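Local coordinates for T-cell surface glycoprotein CD1A1 antigen (Gallus gallus, PDB 3JVG) that probably presents lipid antigens to T cells, being a CD1 glycoprotein whose MHC class I-like antigen-binding domain is joined to an immunoglobulin domain, at residues T15-N18 against V22-G25; F89-S94 against Q116-F121; T107-A112 against G126-M131; G43-Y48 against V63-I68; V33-L38 against P50-S55. All blocks are in the same frame, centred on the assembly; numbering follows the deposited sequence.

Contact 1: residues T15-N18 against V22-G25; sequences TFQN and VLVG. With NAG (2-acetamido-2-deoxy-beta-D-glucopyranose), chain J.
The beta hairpin of strands 6-18 and 21-30, part of the floor of the MHC-like domain, pairs Thr-15 with Leu-23 and Phe-16 with Val-22. The strands run antiparallel at 166°, and Thr-15 and Leu-23 form the hydrogen-bonded pair: Thr-15 N reaches Leu-23 O at 3.0 Å and Leu-23 N reaches Thr-15 O at 3.1 Å. A water bridges the same pair from Thr-15 OG1 to Leu-23 O, which it meets as donor at 2.9 Å. In the non-hydrogen-bonded pair, Val-22 CG2 sits over the centre of the Phe-16 ring, 4.0 Å from its centroid and 12° off the normal, a CH-pi contact. Beside Leu-23, on the face it shares with Thr-15, the end of Gln-17 crosses its side chain at about a right angle, Gln-17 OE1 lying 3.2 Å from Leu-23 CD2. Asn-18, beside the turn, carries a sugar: its ND2 is bonded to C1 of the N-acetylglucosamine at 1.4 Å, while OD1 accepts a hydrogen bond from Thr-20 N. Phe-16 and Val-22 lie on the face covered by helix 58-82, touching Val-79 and Ser-76 respectively, and the Phe-16 ring also meets Phe-89 of the adjacent strand 89-99.

Contact 2: residues F89-S94 against Q116-F121; sequences FVFQSS and QNFLRF
In the sheet that floors the antigen-binding groove of the MHC-like domain, Phe-91 and Phe-118 form a T-shaped (edge-to-face) pair reaching across an intervening strand. Strand 105-113 separates strands 89-99 and 116-122, which explains why no hydrogen bond joins the segments and why even the nearest CA atoms, those of Phe-91 and Phe-118, are 9.0 Å apart. The ring centroids lie 5.4 Å from each other with planes at 82°. Phe-91 supplies the edge and Phe-118 the face. CG of Phe-118 is anti to the backbone N (chi1 171°), which turns the ring back toward strand 89-99. The backbone there departs from regular pairing: a classic beta bulge sets Phe-118 and Leu-119 opposite the single residue Ile-111. Tyr-113 touches both rings, while Leu-136 and Ala-140 of helix 135-145 pack on Phe-118. An unidentified bound molecule about 4 Å from the Phe-118 side chain is consistent with Phe-118 bordering a pocket of the groove. Only one atom of Phe-91 carries the contact at close range: its CE2 stands over the Phe-118 face, 3.7 Å from Phe-118 CE2 and 3.9 Å from Phe-118 CD2.

Contact 3: residues T107-A112 against G126-M131; sequences TFFDIA and GTWDQM
Phe-109 and Trp-128 meet through side chains alone: strand 116-122 runs between their strands, and Phe-109 CA and Trp-128 CA are 9.6 Å apart, too far for backbone pairing. The Trp-128 six-membered ring presents its edge to the face of Phe-109, with centroids 4.9 Å apart and planes at 75°, an edge-to-face geometry. The touching point is the outer corner of the indole: Trp-128 CH2 stands 3.5 Å above the Phe-109 plane, over the ring centre, and lies within 4.1 Å of all six ring carbons. Phe-109 meets it because a chi1 of -179° swings the ring away from its own backbone N, directing it toward strand 127-130. Beside this stack Ile-111 CD1 approaches Trp-128 CZ3 obliquely at 4.2 Å. These residues belong to the outer part of the eight-stranded antiparallel floor of the MHC-like fold, beneath helices 135-145 and 148-172. Phe-121, on the strand in between, also meets Trp-128 edge-to-face and touches Phe-109, making a three-ring aromatic cluster. Ile-154 of helix 148-172 touches both Phe-109 and Trp-128. The polar end of the indole is satisfied by the same helix, where Trp-128 NE1 is hydrogen-bonded to Asn-151 OD1. Strand 127-130 starts at a G1 beta bulge, in which Asn-122 is matched by two residues, Gly-126 and Thr-127, and Gly-126 adopts a positive phi of 56°. An unidentified bound molecule comes within about 3 Å of the Ile-111 side chain, so Ile-111 may form part of the groove surface.

Contact 4: residues G43-Y48 against V63-I68; sequences GNIRYY and VIESSI
Tyr-47 and Glu-65 join the edge strand to the helix through a hydrogen bond from Tyr-47 OH to Glu-65 OE2. At 2.5 Å it is very short, and the exact length is doubtful. The carboxylate oxygen lies at the edge of the phenol ring, in its plane, and the ring and carboxylate planes are 40° apart. Alongside the bond the contact is apolar: Ile-45 and Glu-65 lie next to one another, pointing opposite ways, with Ile-45 CD1 3.9 Å from Glu-65 CG. The same methyl reaches Ile-68 CG2, one helical turn on, at 4.2 Å. In the MHC class I-like fold this is where the outermost strand of the floor, 45-47, meets the long helix 58-82 that walls one side of the groove; strand and helix cross at 135°, their axes 10.7 Å apart. The second shell fixes both partners. Glu-65 OE2 also forms a salt bridge with Arg-53 NH1, so one carboxylate oxygen serves two groups, an arrangement likely to stabilise its negative charge. The Tyr-47 ring is held by Ile-45 CG2, 3.7 Å above its plane and offset toward the rim, and by an edge-to-face contact with Trp-61. Within the helix, Val-63 O accepts from both Ser-67 N at 2.8 Å and Ser-67 OG at 2.9 Å, the two donors arriving from opposite faces of the carbonyl plane. Ile-68 in turn packs on Leu-38 of strand 33-38, and its side chain lies about 3 Å from an unidentified bound molecule.

Contact 5: residues V33-L38 against P50-S55; sequences VKMGSL and PWLRPS
The indole of Trp-51 is met across the contact by Met-35 SD, which approaches Trp-51 CH2 obliquely at 4.4 Å. At the far end of the indole, NE1 is hydrogen-bonded to Asp-176 OD2. Closer packing comes from Leu-52, whose side chain crosses Met-35 at about a right angle and touches it with both methyls. CD1 lies 3.9 Å from Met-35 SD, whereas CD2 is 3.8 Å from Met-35 CB and only 3.2 Å from Met-35 O, a tight approach to a carbonyl. The Leu-52 side chain is also far from staggered, with chi1 -110° and chi2 -9°, which suggests strain or an imperfect fit. The backbone that carries Leu-52 is tied into a short, weakly bonded helical turn, 52-55: Leu-52 O accepts from Ser-55 N at 2.9 Å and from Ser-55 OG at 2.8 Å, the hydroxyl lying in the carbonyl plane on a lone pair. No hydrogen bond crosses between the segments, so apolar packing holds residues 50-55 against strand 33-38. That strand lies in the floor of the MHC-like domain between 21-30 and 45-47; Met-35 touches Leu-30 on the former, and Phe-169 of helix 148-172 packs on Met-35, Leu-52 and Ser-55.

Overall arrangement
All five contacts lie in the MHC-like domain and reach its single eight-stranded antiparallel sheet. Contact 1 comes first in the chain; it touches contact 2 through neighbouring strands 6-18 and 89-99, and contact 5 through strands 21-30 and 33-38. Contacts 4 and 5, centres about 10 Å apart, follow, alternate along the chain and close before contacts 2 and 3 open. Those two, about 8 Å apart, also alternate and share strands 89-99 to 127-130; contacts 3 and 5 are about 26 Å apart between centres. Contacts 1 to 3 lie within the sheet, whereas 4 and 5 link its opposite edge to residues 63-68 and 50-55, consistent with a groove floored by strands and walled by helices.

Contact 1: residues T15-N18 against V22-G25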
# COMPACT_ATOMS: atom_id res chain seq x y z
N THR A 15 -11.09 13.95 1.95
CA THR A 15 -11.46 14.75 0.82
C THR A 15 -12.47 15.79 1.30
O THR A 15 -13.60 15.46 1.72
CB THR A 15 -12.15 13.89 -0.29
OG1 THR A 15 -11.30 12.81 -0.65
CG2 THR A 15 -12.40 14.72 -1.49
N PHE A 16 -12.10 17.05 1.22
CA PHE A 16 -13.08 18.08 1.53
C PHE A 16 -13.91 18.40 0.31
O PHE A 16 -13.42 19.00 -0.64
CB PHE A 16 -12.38 19.31 2.12
CG PHE A 16 -11.63 19.00 3.40
CD1 PHE A 16 -10.44 18.26 3.37
CD2 PHE A 16 -12.16 19.37 4.66
CE1 PHE A 16 -9.77 17.93 4.53
CE2 PHE A 16 -11.48 19.02 5.86
CZ PHE A 16 -10.28 18.31 5.77
N GLN A 17 -15.16 18.00 0.32
CA GLN A 17 -16.01 18.25 -0.86
C GLN A 17 -16.63 19.66 -0.92
O GLN A 17 -16.75 20.23 -2.00
CB GLN A 17 -17.09 17.19 -0.98
CG GLN A 17 -16.54 15.77 -0.87
CD GLN A 17 -17.62 14.74 -1.08
OE1 GLN A 17 -18.44 14.51 -0.18
NE2 GLN A 17 -17.65 14.12 -2.27
N ASN A 18 -17.04 20.19 0.23
CA ASN A 18 -17.54 21.57 0.35
C ASN A 18 -17.30 22.00 1.80
O ASN A 18 -16.65 21.29 2.56
CB ASN A 18 -19.02 21.70 -0.09
CG ASN A 18 -19.97 20.84 0.74
OD1 ASN A 18 -19.75 20.61 1.93
ND2 ASN A 18 -21.06 20.37 0.10
N VAL A 22 -17.06 16.25 4.38
CA VAL A 22 -15.73 15.64 4.26
C VAL A 22 -15.76 14.11 4.39
O VAL A 22 -16.36 13.57 5.29
CB VAL A 22 -14.66 16.38 5.16
CG1 VAL A 22 -15.28 17.03 6.37
CG2 VAL A 22 -13.41 15.55 5.48
N LEU A 23 -15.12 13.44 3.44
CA LEU A 23 -15.06 11.98 3.46
C LEU A 23 -13.68 11.56 3.98
O LEU A 23 -12.66 11.84 3.35
CB LEU A 23 -15.30 11.39 2.07
CG LEU A 23 -16.32 12.08 1.16
CD1 LEU A 23 -16.27 11.49 -0.26
CD2 LEU A 23 -17.77 12.02 1.72
N VAL A 24 -13.67 10.90 5.14
CA VAL A 24 -12.44 10.59 5.83
C VAL A 24 -12.17 9.10 5.72
O VAL A 24 -13.10 8.29 5.72
CB VAL A 24 -12.58 10.97 7.32
CG1 VAL A 24 -11.30 10.71 8.08
CG2 VAL A 24 -13.00 12.45 7.48
N GLY A 25 -10.92 8.72 5.67
CA GLY A 25 -10.62 7.32 5.89
C GLY A 25 -9.34 7.23 6.69
O GLY A 25 -8.61 8.21 6.79
C1 NAG J . -22.11 19.55 0.66
C2 NAG J . -23.48 20.22 0.37
C3 NAG J . -24.63 19.31 0.84
C4 NAG J . -24.54 18.00 0.01
C5 NAG J . -23.15 17.33 0.23
C6 NAG J . -22.93 16.02 -0.56
C7 NAG J . -23.63 22.69 0.15
C8 NAG J . -23.69 24.01 0.89
N2 NAG J . -23.56 21.58 0.91
O3 NAG J . -25.88 19.98 0.84
O4 NAG J . -25.56 17.08 0.33
O5 NAG J . -22.05 18.25 0.08
O6 NAG J . -22.24 16.11 -1.81
O7 NAG J . -23.65 22.69 -1.09
O HOH W 1 -11.29 10.82 1.05

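Contact 2: residues F89-S94 against Q116-F121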
# COMPACT_ATOMS: atom_id res chain seq x y z
N PHE A 89 -10.59 19.29 -2.32
CA PHE A 89 -9.17 19.05 -2.13
C PHE A 89 -8.96 17.94 -1.12
O PHE A 89 -9.90 17.54 -0.42
CB PHE A 89 -8.41 20.32 -1.72
CG PHE A 89 -8.98 21.01 -0.52
CD1 PHE A 89 -8.75 20.53 0.75
CD2 PHE A 89 -9.76 22.15 -0.67
CE1 PHE A 89 -9.31 21.18 1.86
CE2 PHE A 89 -10.31 22.80 0.44
CZ PHE A 89 -10.08 22.32 1.70
N VAL A 90 -7.72 17.46 -1.03
CA VAL A 90 -7.43 16.37 -0.14
C VAL A 90 -6.24 16.61 0.76
O VAL A 90 -5.18 17.12 0.31
CB VAL A 90 -7.55 14.91 -0.84
CG1 VAL A 90 -7.97 14.94 -2.28
CG2 VAL A 90 -6.43 13.89 -0.48
N PHE A 91 -6.44 16.29 2.03
CA PHE A 91 -5.37 16.23 3.00
C PHE A 91 -5.14 14.78 3.37
O PHE A 91 -6.09 13.98 3.35
CB PHE A 91 -5.70 17.02 4.25
CG PHE A 91 -5.41 18.46 4.14
CD1 PHE A 91 -6.39 19.33 3.71
CD2 PHE A 91 -4.16 18.95 4.50
CE1 PHE A 91 -6.13 20.74 3.59
CE2 PHE A 91 -3.85 20.33 4.44
CZ PHE A 91 -4.85 21.24 3.97
N GLN A 92 -3.87 14.48 3.66
CA GLN A 92 -3.46 13.23 4.24
C GLN A 92 -2.51 13.43 5.43
O GLN A 92 -1.77 14.46 5.52
CB GLN A 92 -2.82 12.34 3.15
CG GLN A 92 -3.71 12.08 1.93
CD GLN A 92 -2.87 11.73 0.70
OE1 GLN A 92 -2.53 12.63 -0.07
NE2 GLN A 92 -2.44 10.46 0.58
N SER A 93 -2.53 12.45 6.35
CA SER A 93 -1.52 12.37 7.42
C SER A 93 -0.91 11.01 7.46
O SER A 93 -1.62 10.03 7.26
CB SER A 93 -2.07 12.54 8.86
OG SER A 93 -3.11 13.44 8.95
N SER A 94 0.36 10.95 7.85
CA SER A 94 1.10 9.70 8.07
C SER A 94 1.80 9.95 9.39
O SER A 94 2.57 10.93 9.52
CB SER A 94 2.10 9.50 6.95
OG SER A 94 2.88 8.32 7.08
N GLN A 116 1.24 16.25 -1.78
CA GLN A 116 2.64 16.64 -1.58
C GLN A 116 2.86 17.02 -0.15
O GLN A 116 1.97 17.55 0.45
CB GLN A 116 2.97 17.91 -2.40
CG GLN A 116 3.03 17.75 -3.92
CD GLN A 116 3.99 16.67 -4.37
OE1 GLN A 116 5.11 16.53 -3.84
NE2 GLN A 116 3.57 15.89 -5.36
N ASN A 117 4.06 16.77 0.40
CA ASN A 117 4.41 17.15 1.78
C ASN A 117 3.97 18.58 1.98
O ASN A 117 4.28 19.42 1.16
CB ASN A 117 5.92 17.08 1.98
CG ASN A 117 6.44 15.68 1.85
OD1 ASN A 117 5.70 14.73 2.12
ND2 ASN A 117 7.70 15.52 1.45
N PHE A 118 3.27 18.84 3.07
CA PHE A 118 2.74 20.15 3.33
C PHE A 118 3.21 20.66 4.72
O PHE A 118 3.57 21.85 4.90
CB PHE A 118 1.22 20.03 3.20
CG PHE A 118 0.45 21.25 3.63
CD1 PHE A 118 0.27 22.33 2.76
CD2 PHE A 118 -0.13 21.28 4.87
CE1 PHE A 118 -0.47 23.45 3.14
CE2 PHE A 118 -0.90 22.37 5.29
CZ PHE A 118 -1.08 23.48 4.41
N LEU A 119 3.24 19.78 5.70
CA LEU A 119 3.72 20.13 7.03
C LEU A 119 4.43 18.93 7.61
O LEU A 119 4.00 17.80 7.40
CB LEU A 119 2.53 20.51 7.87
CG LEU A 119 2.35 21.72 8.72
CD1 LEU A 119 3.10 23.00 8.27
CD2 LEU A 119 0.82 21.94 8.95
N ARG A 120 5.52 19.17 8.32
CA ARG A 120 6.28 18.09 8.91
C ARG A 120 6.69 18.48 10.36
O ARG A 120 7.26 19.57 10.61
CB ARG A 120 7.53 17.75 8.09
CG ARG A 120 8.50 16.82 8.82
CD ARG A 120 9.69 16.40 7.91
NE ARG A 120 9.24 15.50 6.82
CZ ARG A 120 9.94 15.18 5.75
NH1 ARG A 120 11.16 15.69 5.54
NH2 ARG A 120 9.41 14.36 4.85
N PHE A 121 6.39 17.59 11.30
CA PHE A 121 6.76 17.79 12.66
C PHE A 121 8.26 17.58 12.88
O PHE A 121 8.87 16.64 12.34
CB PHE A 121 5.98 16.85 13.56
CG PHE A 121 6.01 17.27 15.05
CD1 PHE A 121 5.27 18.36 15.51
CD2 PHE A 121 6.78 16.57 15.97
CE1 PHE A 121 5.30 18.76 16.89
CE2 PHE A 121 6.82 16.93 17.33
CZ PHE A 121 6.08 18.04 17.78

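Contact 3: residues T107-A112 against G126-M131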
# COMPACT_ATOMS: atom_id res chain seq x y z
N THR A 107 10.86 8.84 14.31
CA THR A 107 9.46 9.20 14.42
C THR A 107 9.10 10.01 13.20
O THR A 107 9.97 10.59 12.56
CB THR A 107 9.15 10.10 15.69
OG1 THR A 107 9.85 11.36 15.57
CG2 THR A 107 9.46 9.38 16.96
N PHE A 108 7.81 10.04 12.87
CA PHE A 108 7.37 10.84 11.74
C PHE A 108 5.98 11.36 11.98
O PHE A 108 5.15 10.66 12.59
CB PHE A 108 7.43 10.07 10.41
CG PHE A 108 6.76 8.70 10.43
CD1 PHE A 108 7.46 7.58 10.83
CD2 PHE A 108 5.45 8.55 9.97
CE1 PHE A 108 6.87 6.33 10.84
CE2 PHE A 108 4.84 7.30 9.92
CZ PHE A 108 5.54 6.17 10.39
N PHE A 109 5.73 12.59 11.54
CA PHE A 109 4.37 13.10 11.59
C PHE A 109 4.35 14.13 10.46
O PHE A 109 4.89 15.23 10.60
CB PHE A 109 4.07 13.72 12.98
CG PHE A 109 2.64 14.27 13.16
CD1 PHE A 109 2.26 14.74 14.43
CD2 PHE A 109 1.70 14.28 12.15
CE1 PHE A 109 0.96 15.23 14.68
CE2 PHE A 109 0.42 14.78 12.35
CZ PHE A 109 0.04 15.27 13.64
N ASP A 110 3.78 13.70 9.32
CA ASP A 110 3.71 14.47 8.11
C ASP A 110 2.25 14.65 7.69
O ASP A 110 1.40 13.72 7.79
CB ASP A 110 4.45 13.77 6.97
CG ASP A 110 5.95 13.68 7.21
OD1 ASP A 110 6.38 12.72 7.86
OD2 ASP A 110 6.71 14.56 6.71
N ILE A 111 1.96 15.85 7.20
CA ILE A 111 0.73 16.17 6.55
C ILE A 111 0.97 16.51 5.08
O ILE A 111 1.92 17.24 4.70
CB ILE A 111 0.00 17.23 7.33
CG1 ILE A 111 -0.26 16.65 8.77
CG2 ILE A 111 -1.24 17.66 6.61
CD1 ILE A 111 -0.66 17.63 9.77
N ALA A 112 0.13 15.89 4.23
CA ALA A 112 0.18 16.21 2.85
C ALA A 112 -1.06 17.01 2.42
O ALA A 112 -2.15 16.93 3.04
CB ALA A 112 0.35 14.93 1.98
N GLY A 126 10.19 20.35 18.80
CA GLY A 126 8.78 20.36 19.09
C GLY A 126 8.09 21.47 18.31
O GLY A 126 7.33 22.24 18.87
N THR A 127 8.40 21.60 17.03
CA THR A 127 7.62 22.50 16.21
C THR A 127 7.36 21.91 14.80
O THR A 127 7.71 20.76 14.55
CB THR A 127 8.31 23.85 16.10
OG1 THR A 127 7.36 24.85 15.62
CG2 THR A 127 9.56 23.72 15.21
N TRP A 128 6.79 22.74 13.91
CA TRP A 128 6.44 22.39 12.54
C TRP A 128 7.31 23.00 11.45
O TRP A 128 7.58 24.20 11.48
CB TRP A 128 4.97 22.70 12.30
CG TRP A 128 4.06 21.91 13.25
CD1 TRP A 128 3.68 22.28 14.53
CD2 TRP A 128 3.47 20.63 13.00
NE1 TRP A 128 2.87 21.31 15.07
CE2 TRP A 128 2.73 20.28 14.17
CE3 TRP A 128 3.49 19.73 11.90
CZ2 TRP A 128 2.00 19.09 14.27
CZ3 TRP A 128 2.77 18.54 12.00
CH2 TRP A 128 2.04 18.24 13.19
N ASP A 129 7.75 22.16 10.51
CA ASP A 129 8.38 22.62 9.25
C ASP A 129 7.35 22.79 8.12
O ASP A 129 6.58 21.86 7.80
CB ASP A 129 9.51 21.67 8.78
CG ASP A 129 10.52 21.31 9.91
OD1 ASP A 129 10.68 22.09 10.89
OD2 ASP A 129 11.18 20.23 9.81
N GLN A 130 7.38 23.98 7.52
CA GLN A 130 6.62 24.30 6.33
C GLN A 130 7.26 23.53 5.18
O GLN A 130 8.48 23.68 4.92
CB GLN A 130 6.68 25.83 6.10
CG GLN A 130 5.92 26.34 4.87
CD GLN A 130 6.13 27.87 4.58
OE1 GLN A 130 6.44 28.66 5.46
NE2 GLN A 130 5.94 28.25 3.35
N MET A 131 6.46 22.73 4.46
CA MET A 131 6.98 21.92 3.36
C MET A 131 6.67 22.43 1.93
O MET A 131 7.25 21.95 0.96
CB MET A 131 6.52 20.47 3.55
CG MET A 131 6.98 19.89 4.92
SD MET A 131 8.79 19.88 5.08
CE MET A 131 9.26 18.49 4.04

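Contact 4: residues G43-Y48 against V63-I68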
# COMPACT_ATOMS: atom_id res chain seq x y z
N GLY A 43 -17.22 6.09 11.57
CA GLY A 43 -16.00 6.56 12.21
C GLY A 43 -15.53 5.72 13.39
O GLY A 43 -14.63 6.14 14.13
N ASN A 44 -16.13 4.53 13.55
CA ASN A 44 -15.74 3.59 14.60
C ASN A 44 -14.54 2.82 14.09
O ASN A 44 -14.45 2.55 12.90
CB ASN A 44 -16.86 2.58 14.92
CG ASN A 44 -18.00 3.18 15.75
OD1 ASN A 44 -19.11 2.61 15.78
ND2 ASN A 44 -17.75 4.32 16.42
N ILE A 45 -13.64 2.48 15.00
CA ILE A 45 -12.46 1.76 14.64
C ILE A 45 -12.78 0.30 14.52
O ILE A 45 -13.53 -0.24 15.32
CB ILE A 45 -11.36 1.99 15.62
CG1 ILE A 45 -10.74 3.36 15.31
CG2 ILE A 45 -10.32 0.88 15.56
CD1 ILE A 45 -11.06 4.46 16.35
N ARG A 46 -12.19 -0.33 13.51
CA ARG A 46 -12.35 -1.76 13.25
C ARG A 46 -10.99 -2.39 13.46
O ARG A 46 -10.00 -1.82 13.03
CB ARG A 46 -12.78 -1.98 11.79
CG ARG A 46 -14.11 -1.30 11.41
CD ARG A 46 -14.44 -1.42 9.90
N TYR A 47 -10.96 -3.56 14.10
CA TYR A 47 -9.74 -4.27 14.47
C TYR A 47 -9.65 -5.53 13.68
O TYR A 47 -10.55 -6.34 13.70
CB TYR A 47 -9.76 -4.66 15.95
CG TYR A 47 -9.83 -3.49 16.88
CD1 TYR A 47 -11.05 -2.95 17.28
CD2 TYR A 47 -8.65 -2.90 17.36
CE1 TYR A 47 -11.10 -1.86 18.13
CE2 TYR A 47 -8.70 -1.81 18.20
CZ TYR A 47 -9.93 -1.30 18.58
OH TYR A 47 -9.95 -0.21 19.39
N TYR A 48 -8.56 -5.70 12.95
CA TYR A 48 -8.46 -6.81 11.99
C TYR A 48 -7.67 -8.02 12.52
O TYR A 48 -7.76 -9.10 11.97
CB TYR A 48 -7.73 -6.32 10.74
CG TYR A 48 -8.45 -5.28 9.88
CD1 TYR A 48 -9.85 -5.10 9.96
CD2 TYR A 48 -7.75 -4.55 8.92
CE1 TYR A 48 -10.51 -4.20 9.14
CE2 TYR A 48 -8.41 -3.65 8.09
CZ TYR A 48 -9.79 -3.48 8.22
OH TYR A 48 -10.44 -2.59 7.41
N VAL A 63 -9.02 5.28 25.28
CA VAL A 63 -8.26 6.50 25.10
C VAL A 63 -7.70 6.62 23.65
O VAL A 63 -7.73 7.69 23.03
CB VAL A 63 -7.11 6.63 26.17
CG1 VAL A 63 -6.19 7.85 25.85
CG2 VAL A 63 -7.73 6.82 27.52
N ILE A 64 -7.20 5.51 23.12
CA ILE A 64 -6.71 5.46 21.75
C ILE A 64 -7.84 5.81 20.77
O ILE A 64 -7.65 6.71 19.94
CB ILE A 64 -6.03 4.12 21.49
CG1 ILE A 64 -4.77 4.02 22.38
CG2 ILE A 64 -5.70 3.96 20.03
CD1 ILE A 64 -4.05 2.72 22.27
N GLU A 65 -9.01 5.19 20.91
CA GLU A 65 -10.15 5.47 20.01
C GLU A 65 -10.59 6.92 20.07
O GLU A 65 -10.68 7.60 19.04
CB GLU A 65 -11.34 4.55 20.27
CG GLU A 65 -11.03 3.09 19.95
CD GLU A 65 -12.26 2.22 19.67
OE1 GLU A 65 -13.38 2.76 19.38
OE2 GLU A 65 -12.09 0.98 19.69
N SER A 66 -10.82 7.41 21.27
CA SER A 66 -11.18 8.79 21.47
C SER A 66 -10.12 9.77 20.94
O SER A 66 -10.48 10.80 20.40
CB SER A 66 -11.50 9.05 22.97
OG SER A 66 -11.81 10.42 23.20
N SER A 67 -8.82 9.48 21.10
CA SER A 67 -7.79 10.35 20.52
C SER A 67 -7.78 10.30 18.98
O SER A 67 -7.66 11.33 18.33
CB SER A 67 -6.42 10.00 21.05
OG SER A 67 -6.40 10.15 22.47
N ILE A 68 -7.92 9.10 18.40
CA ILE A 68 -8.10 9.02 16.96
C ILE A 68 -9.29 9.84 16.46
O ILE A 68 -9.12 10.65 15.52
CB ILE A 68 -8.16 7.56 16.47
CG1 ILE A 68 -6.77 6.90 16.62
CG2 ILE A 68 -8.57 7.52 15.03
CD1 ILE A 68 -6.79 5.34 16.38

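Contact 5: residues V33-L38 against P50-S55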
# COMPACT_ATOMS: atom_id res chain seq x y z
N VAL A 33 1.26 -5.34 7.83
CA VAL A 33 0.11 -6.02 8.43
C VAL A 33 -0.93 -4.97 8.82
O VAL A 33 -0.63 -4.04 9.64
CB VAL A 33 0.51 -6.82 9.66
CG1 VAL A 33 -0.75 -7.39 10.34
CG2 VAL A 33 1.57 -7.91 9.34
N LYS A 34 -2.13 -5.07 8.24
CA LYS A 34 -3.18 -4.09 8.52
C LYS A 34 -3.80 -4.36 9.88
O LYS A 34 -4.44 -5.40 10.05
CB LYS A 34 -4.21 -4.08 7.41
CG LYS A 34 -3.67 -3.41 6.11
CD LYS A 34 -4.66 -3.61 4.92
CE LYS A 34 -4.18 -2.87 3.64
NZ LYS A 34 -5.25 -2.71 2.55
N MET A 35 -3.62 -3.44 10.84
CA MET A 35 -4.11 -3.66 12.20
C MET A 35 -5.59 -3.36 12.25
O MET A 35 -6.33 -4.07 12.89
CB MET A 35 -3.36 -2.81 13.22
CG MET A 35 -1.89 -3.20 13.35
SD MET A 35 -1.16 -2.22 14.67
CE MET A 35 -1.26 -0.60 13.94
N GLY A 36 -6.02 -2.30 11.59
CA GLY A 36 -7.42 -1.92 11.56
C GLY A 36 -7.64 -0.65 10.74
O GLY A 36 -6.74 -0.15 10.05
N SER A 37 -8.84 -0.13 10.79
CA SER A 37 -9.19 0.98 9.97
C SER A 37 -10.35 1.73 10.59
O SER A 37 -10.95 1.30 11.57
CB SER A 37 -9.60 0.52 8.58
OG SER A 37 -10.81 -0.17 8.67
N LEU A 38 -10.68 2.83 9.93
CA LEU A 38 -11.71 3.75 10.31
C LEU A 38 -12.86 3.55 9.36
O LEU A 38 -12.71 3.62 8.10
CB LEU A 38 -11.10 5.12 10.13
CG LEU A 38 -11.45 6.40 10.81
CD1 LEU A 38 -11.13 6.32 12.27
CD2 LEU A 38 -10.51 7.37 10.09
N PRO A 50 -6.49 -10.57 15.71
CA PRO A 50 -6.98 -11.06 16.98
C PRO A 50 -6.07 -10.77 18.16
O PRO A 50 -6.56 -10.72 19.27
CB PRO A 50 -7.09 -12.56 16.77
CG PRO A 50 -6.79 -12.83 15.37
CD PRO A 50 -6.32 -11.62 14.70
N TRP A 51 -4.77 -10.59 17.95
CA TRP A 51 -3.86 -10.27 19.08
C TRP A 51 -3.98 -8.80 19.57
O TRP A 51 -3.54 -8.47 20.66
CB TRP A 51 -2.42 -10.62 18.71
CG TRP A 51 -1.98 -9.99 17.38
CD1 TRP A 51 -1.99 -10.58 16.14
CD2 TRP A 51 -1.49 -8.66 17.19
NE1 TRP A 51 -1.52 -9.69 15.18
CE2 TRP A 51 -1.22 -8.50 15.81
CE3 TRP A 51 -1.24 -7.58 18.06
CZ2 TRP A 51 -0.73 -7.30 15.28
CZ3 TRP A 51 -0.74 -6.39 17.53
CH2 TRP A 51 -0.50 -6.26 16.16
N LEU A 52 -4.61 -7.93 18.79
CA LEU A 52 -4.68 -6.48 19.17
C LEU A 52 -5.40 -6.18 20.48
O LEU A 52 -4.77 -5.67 21.44
CB LEU A 52 -5.38 -5.68 18.07
CG LEU A 52 -4.84 -4.66 17.08
CD1 LEU A 52 -3.39 -4.16 17.26
CD2 LEU A 52 -5.20 -5.12 15.65
N ARG A 53 -6.71 -6.46 20.52
CA ARG A 53 -7.53 -6.08 21.68
C ARG A 53 -7.03 -6.60 23.01
O ARG A 53 -7.04 -5.87 23.95
CB ARG A 53 -9.03 -6.42 21.51
CG ARG A 53 -9.74 -5.59 20.42
CD ARG A 53 -9.77 -4.08 20.75
NE ARG A 53 -10.66 -3.78 21.89
CZ ARG A 53 -11.33 -2.64 22.10
NH1 ARG A 53 -11.26 -1.63 21.24
NH2 ARG A 53 -12.08 -2.51 23.18
N PRO A 54 -6.55 -7.86 23.09
CA PRO A 54 -6.11 -8.30 24.39
C PRO A 54 -4.72 -7.82 24.74
O PRO A 54 -4.25 -8.07 25.87
CB PRO A 54 -6.10 -9.84 24.25
CG PRO A 54 -6.79 -10.15 22.90
CD PRO A 54 -6.45 -8.95 22.09
N SER A 55 -4.05 -7.14 23.81
CA SER A 55 -2.70 -6.70 24.09
C SER A 55 -2.69 -5.49 25.01
O SER A 55 -1.70 -5.27 25.67
CB SER A 55 -1.88 -6.46 22.81
OG SER A 55 -2.16 -5.18 22.26